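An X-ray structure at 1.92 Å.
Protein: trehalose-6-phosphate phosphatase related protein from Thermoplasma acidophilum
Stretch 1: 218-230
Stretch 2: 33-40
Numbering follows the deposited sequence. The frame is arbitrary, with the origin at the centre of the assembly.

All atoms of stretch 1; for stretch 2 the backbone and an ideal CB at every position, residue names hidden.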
# COMPACT_ATOMS: atom_id res chain seq x y z
N ILE A 218 15.88 2.37 11.57
CA ILE A 218 15.63 3.78 11.81
C ILE A 218 14.45 3.94 12.77
O ILE A 218 14.49 4.76 13.69
CB ILE A 218 15.33 4.52 10.49
CG1 ILE A 218 16.63 4.73 9.71
CG2 ILE A 218 14.66 5.86 10.76
CD1 ILE A 218 17.65 5.61 10.42
N LEU A 219 13.41 3.14 12.56
CA LEU A 219 12.23 3.18 13.42
C LEU A 219 12.62 2.73 14.83
O LEU A 219 12.15 3.27 15.83
CB LEU A 219 11.12 2.27 12.86
CG LEU A 219 10.56 2.63 11.48
CD1 LEU A 219 9.46 1.63 11.11
CD2 LEU A 219 10.00 4.04 11.50
N LYS A 220 13.48 1.72 14.89
CA LYS A 220 13.97 1.19 16.15
C LYS A 220 14.67 2.32 16.91
O LYS A 220 14.47 2.50 18.11
CB LYS A 220 14.97 0.06 15.88
CG LYS A 220 15.69 -0.49 17.10
CD LYS A 220 16.94 -1.27 16.68
CE LYS A 220 17.56 -2.03 17.85
NZ LYS A 220 16.70 -3.16 18.30
N PHE A 221 15.48 3.09 16.20
CA PHE A 221 16.21 4.20 16.79
C PHE A 221 15.29 5.31 17.29
O PHE A 221 15.47 5.83 18.40
CB PHE A 221 17.20 4.78 15.78
CG PHE A 221 18.15 5.78 16.37
CD1 PHE A 221 19.13 5.37 17.27
CD2 PHE A 221 18.06 7.13 16.03
CE1 PHE A 221 20.01 6.30 17.84
CE2 PHE A 221 18.93 8.06 16.59
CZ PHE A 221 19.91 7.65 17.49
N ILE A 222 14.31 5.69 16.48
CA ILE A 222 13.38 6.74 16.86
C ILE A 222 12.70 6.38 18.18
O ILE A 222 12.45 7.24 19.02
CB ILE A 222 12.31 6.97 15.78
CG1 ILE A 222 12.98 7.38 14.47
CG2 ILE A 222 11.35 8.06 16.22
CD1 ILE A 222 12.03 7.49 13.31
N GLU A 223 12.42 5.09 18.35
CA GLU A 223 11.80 4.60 19.57
C GLU A 223 12.71 4.84 20.77
O GLU A 223 12.28 5.38 21.79
CB GLU A 223 11.51 3.10 19.44
CG GLU A 223 11.21 2.37 20.75
CD GLU A 223 10.01 2.95 21.48
OE1 GLU A 223 9.09 3.45 20.80
OE2 GLU A 223 9.98 2.88 22.73
N MSE A 224 13.97 4.44 20.64
CA MSE A 224 14.95 4.62 21.72
C MSE A 224 15.09 6.09 22.09
O MSE A 224 15.35 6.43 23.24
CB MSE A 224 16.31 4.06 21.30
CG MSE A 224 16.27 2.62 20.83
SE MSE A 224 18.02 1.82 20.70
CE MSE A 224 17.79 0.40 21.98
N LEU A 225 14.91 6.96 21.10
CA LEU A 225 14.99 8.40 21.33
C LEU A 225 13.88 8.83 22.28
O LEU A 225 14.11 9.63 23.20
CB LEU A 225 14.85 9.16 20.01
CG LEU A 225 16.02 9.06 19.02
CD1 LEU A 225 15.66 9.75 17.72
CD2 LEU A 225 17.27 9.69 19.63
N GLY A 226 12.68 8.30 22.07
CA GLY A 226 11.56 8.64 22.92
C GLY A 226 11.74 8.14 24.34
O GLY A 226 11.32 8.79 25.30
N VAL A 227 12.37 6.98 24.48
CA VAL A 227 12.60 6.40 25.80
C VAL A 227 13.47 7.32 26.65
O VAL A 227 13.27 7.43 27.86
CB VAL A 227 13.29 5.02 25.67
CG1 VAL A 227 13.40 4.37 27.04
CG2 VAL A 227 12.49 4.14 24.72
N GLN A 228 14.44 7.98 26.02
CA GLN A 228 15.33 8.91 26.71
C GLN A 228 14.63 10.25 26.92
O GLN A 228 14.73 10.86 27.98
CB GLN A 228 16.60 9.16 25.88
CG GLN A 228 17.53 7.98 25.71
CD GLN A 228 18.30 7.63 26.97
OE1 GLN A 228 18.84 8.51 27.66
NE2 GLN A 228 18.36 6.33 27.28
N LYS A 229 13.91 10.68 25.88
CA LYS A 229 13.20 11.95 25.87
C LYS A 229 12.23 12.19 27.03
O LYS A 229 11.98 13.34 27.41
CB LYS A 229 12.43 12.09 24.55
CG LYS A 229 12.13 13.53 24.17
CD LYS A 229 13.41 14.26 23.80
CE LYS A 229 13.12 15.57 23.09
NZ LYS A 229 14.36 16.13 22.50
N LYS A 230 11.68 11.12 27.60
CA LYS A 230 10.74 11.26 28.71
C LYS A 230 11.40 11.06 30.07
O LYS A 230 11.41 12.04 30.85
CB LYS A 230 9.58 10.28 28.56
CG LYS A 230 9.99 8.82 28.54
CD LYS A 230 8.82 7.92 28.89
CE LYS A 230 9.27 6.47 29.02
NZ LYS A 230 8.16 5.60 29.53
N UNK A 33 4.61 -2.00 17.53
CA UNK A 33 3.90 -2.00 18.81
C UNK A 33 4.46 -0.87 19.67
O UNK A 33 3.71 -0.09 20.26
CB UNK A 33 4.03 -3.35 19.52
N UNK A 34 5.79 -0.78 19.74
CA UNK A 34 6.45 0.26 20.52
C UNK A 34 6.21 1.64 19.92
O UNK A 34 5.82 2.58 20.62
CB UNK A 34 7.95 -0.02 20.61
N UNK A 35 6.44 1.75 18.62
CA UNK A 35 6.28 3.01 17.92
C UNK A 35 4.90 3.66 18.08
O UNK A 35 4.81 4.87 18.30
CB UNK A 35 6.56 2.79 16.43
N UNK A 36 3.84 2.87 17.97
CA UNK A 36 2.48 3.41 18.07
C UNK A 36 2.16 3.96 19.46
O UNK A 36 1.19 4.69 19.63
CB UNK A 36 1.46 2.32 17.71
N UNK A 37 2.97 3.60 20.44
CA UNK A 37 2.77 4.09 21.80
C UNK A 37 3.27 5.53 21.92
O UNK A 37 2.78 6.29 22.75
CB UNK A 37 3.49 3.19 22.81
N UNK A 38 4.23 5.90 21.07
CA UNK A 38 4.80 7.24 21.13
C UNK A 38 4.39 8.17 20.00
O UNK A 38 4.49 9.39 20.14
CB UNK A 38 6.33 7.13 21.15
N UNK A 39 3.96 7.61 18.88
CA UNK A 39 3.56 8.41 17.74
C UNK A 39 2.23 7.97 17.15
O UNK A 39 1.89 6.79 17.20
CB UNK A 39 4.65 8.35 16.66
N UNK A 40 1.48 8.93 16.60
CA UNK A 40 0.21 8.61 15.96
C UNK A 40 0.67 7.94 14.66
O UNK A 40 1.08 8.60 13.71
CB UNK A 40 -0.68 9.83 15.73

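Position 33 lies on the helix at the start of the stretch, with nothing of stretch 1 within 5.5 Å of its ideal CB. Stretch 1 therefore sets no demand, and many helix-tolerant side chains would suit. The deposited residue is Ser33, whose backbone O accepts a hydrogen bond from the side chain at position 36.

At position 34 CA-to-CB points toward stretch 1, and the ideal CB sits 3.7 Å from Glu223 OE1. The nearby carboxylate would favour a donor or a small neutral group; an acid would have to turn its own charge aside. The residue is Asp34, and its chi1 of -71° (m) carries the carboxylate away from that of Glu223. Asp34 O and Glu223 OE1, 3.4 Å apart, are two acceptors and do not bond directly; water 1 donates to Asp34 O at 2.9 Å and to Glu223 OE2 at 3.0 Å, and so links the two stretches.

At position 35 the CA lies 6.0 Å from Glu223 CA, and CA-to-CB points sideways. A short side chain would not reach far, whereas a longer apolar one could bend toward the methyl groups of Leu219, so leucine, isoleucine or methionine would all be reasonable. Leu35 is found, with chi1 t and chi2 p; its end comes nearer than its CB, and Leu35 CD2 packs 4.2 Å from Leu219 CD2.

Position 36 points away and is free of stretch 1, so a polar or charged residue is acceptable. Lys36 uses its NZ locally: Lys36 NZ donates to Ser33 O at 3.0 Å and also pairs with the side chain at position 37.

Position 37 points toward stretch 1 but has open space around its CB, which suits a flexible polar residue. In Glu37 the end of the side chain leads away from stretch 1, and Glu37 OE2 forms a salt bridge with Lys36 NZ at 2.7 Å.

Position 38 points toward stretch 1, with its ideal CB 4.6 Å from Glu223 OE1. Beyond it lie an acid, the bare backbone of Gly226 and the carbonyl of that glycine. A long basic side chain fits best; lysine could supply charge, but a planar guanidinium can also bond the acid at its edge while offering a face to the Gly226 backbone. Arg38 does so. Arg38 NE donates to Glu223 OE2 at 3.0 Å and 162° in a salt bridge, while Gly226 O and Val227 CA lie over one guanidinium face. The glycine is what leaves room: an ideal CB on Gly226 would be 2.5 Å from Arg38 CD, a clash. The price is a like charge, Lys230 NZ, 4.2 Å from Arg38 NH2.

At position 39 the backbone has left helical angles (-133/148). CB points toward stretch 1 but remains beyond 5.5 Å, so a long apolar or aromatic side chain, such as methionine, leucine or phenylalanine, would suit. Phe39 spans the gap, Phe39 CZ lying 3.5 Å from Ile222 CG2.

Position 40 is out of reach and unconstrained by stretch 1; the residue is Asp40.

Stretch 2 33-40: SDLKERFD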
# COMPACT_ATOMS: atom_id res chain seq x y z
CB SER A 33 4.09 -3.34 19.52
OG SER A 33 3.51 -3.32 20.82
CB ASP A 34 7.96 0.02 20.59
CG ASP A 34 8.33 -1.16 21.46
OD1 ASP A 34 7.45 -1.66 22.19
OD2 ASP A 34 9.51 -1.58 21.41
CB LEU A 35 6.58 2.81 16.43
CG LEU A 35 6.67 4.05 15.55
CD1 LEU A 35 7.91 4.87 15.92
CD2 LEU A 35 6.73 3.63 14.09
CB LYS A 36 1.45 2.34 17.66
CG LYS A 36 1.28 1.17 18.63
CD LYS A 36 0.09 1.38 19.56
CE LYS A 36 -0.29 0.10 20.29
NZ LYS A 36 0.83 -0.44 21.12
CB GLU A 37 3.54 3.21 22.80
CG GLU A 37 2.95 1.83 22.99
CD GLU A 37 1.61 1.87 23.68
OE1 GLU A 37 1.54 2.39 24.81
OE2 GLU A 37 0.61 1.40 23.09
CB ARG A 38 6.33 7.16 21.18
CG ARG A 38 6.88 6.43 22.39
CD ARG A 38 8.41 6.47 22.39
NE ARG A 38 9.00 5.64 23.44
CZ ARG A 38 8.91 5.89 24.75
NH1 ARG A 38 8.26 6.96 25.18
NH2 ARG A 38 9.49 5.07 25.62
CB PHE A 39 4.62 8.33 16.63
CG PHE A 39 6.00 8.70 17.08
CD1 PHE A 39 6.79 7.79 17.77
CD2 PHE A 39 6.51 9.97 16.81
CE1 PHE A 39 8.08 8.14 18.19
CE2 PHE A 39 7.79 10.33 17.22
CZ PHE A 39 8.58 9.41 17.91
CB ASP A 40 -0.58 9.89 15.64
CG ASP A 40 -2.02 9.61 15.24
OD1 ASP A 40 -2.31 8.48 14.78
OD2 ASP A 40 -2.87 10.51 15.37
O HOH W 1 7.09 2.51 23.20
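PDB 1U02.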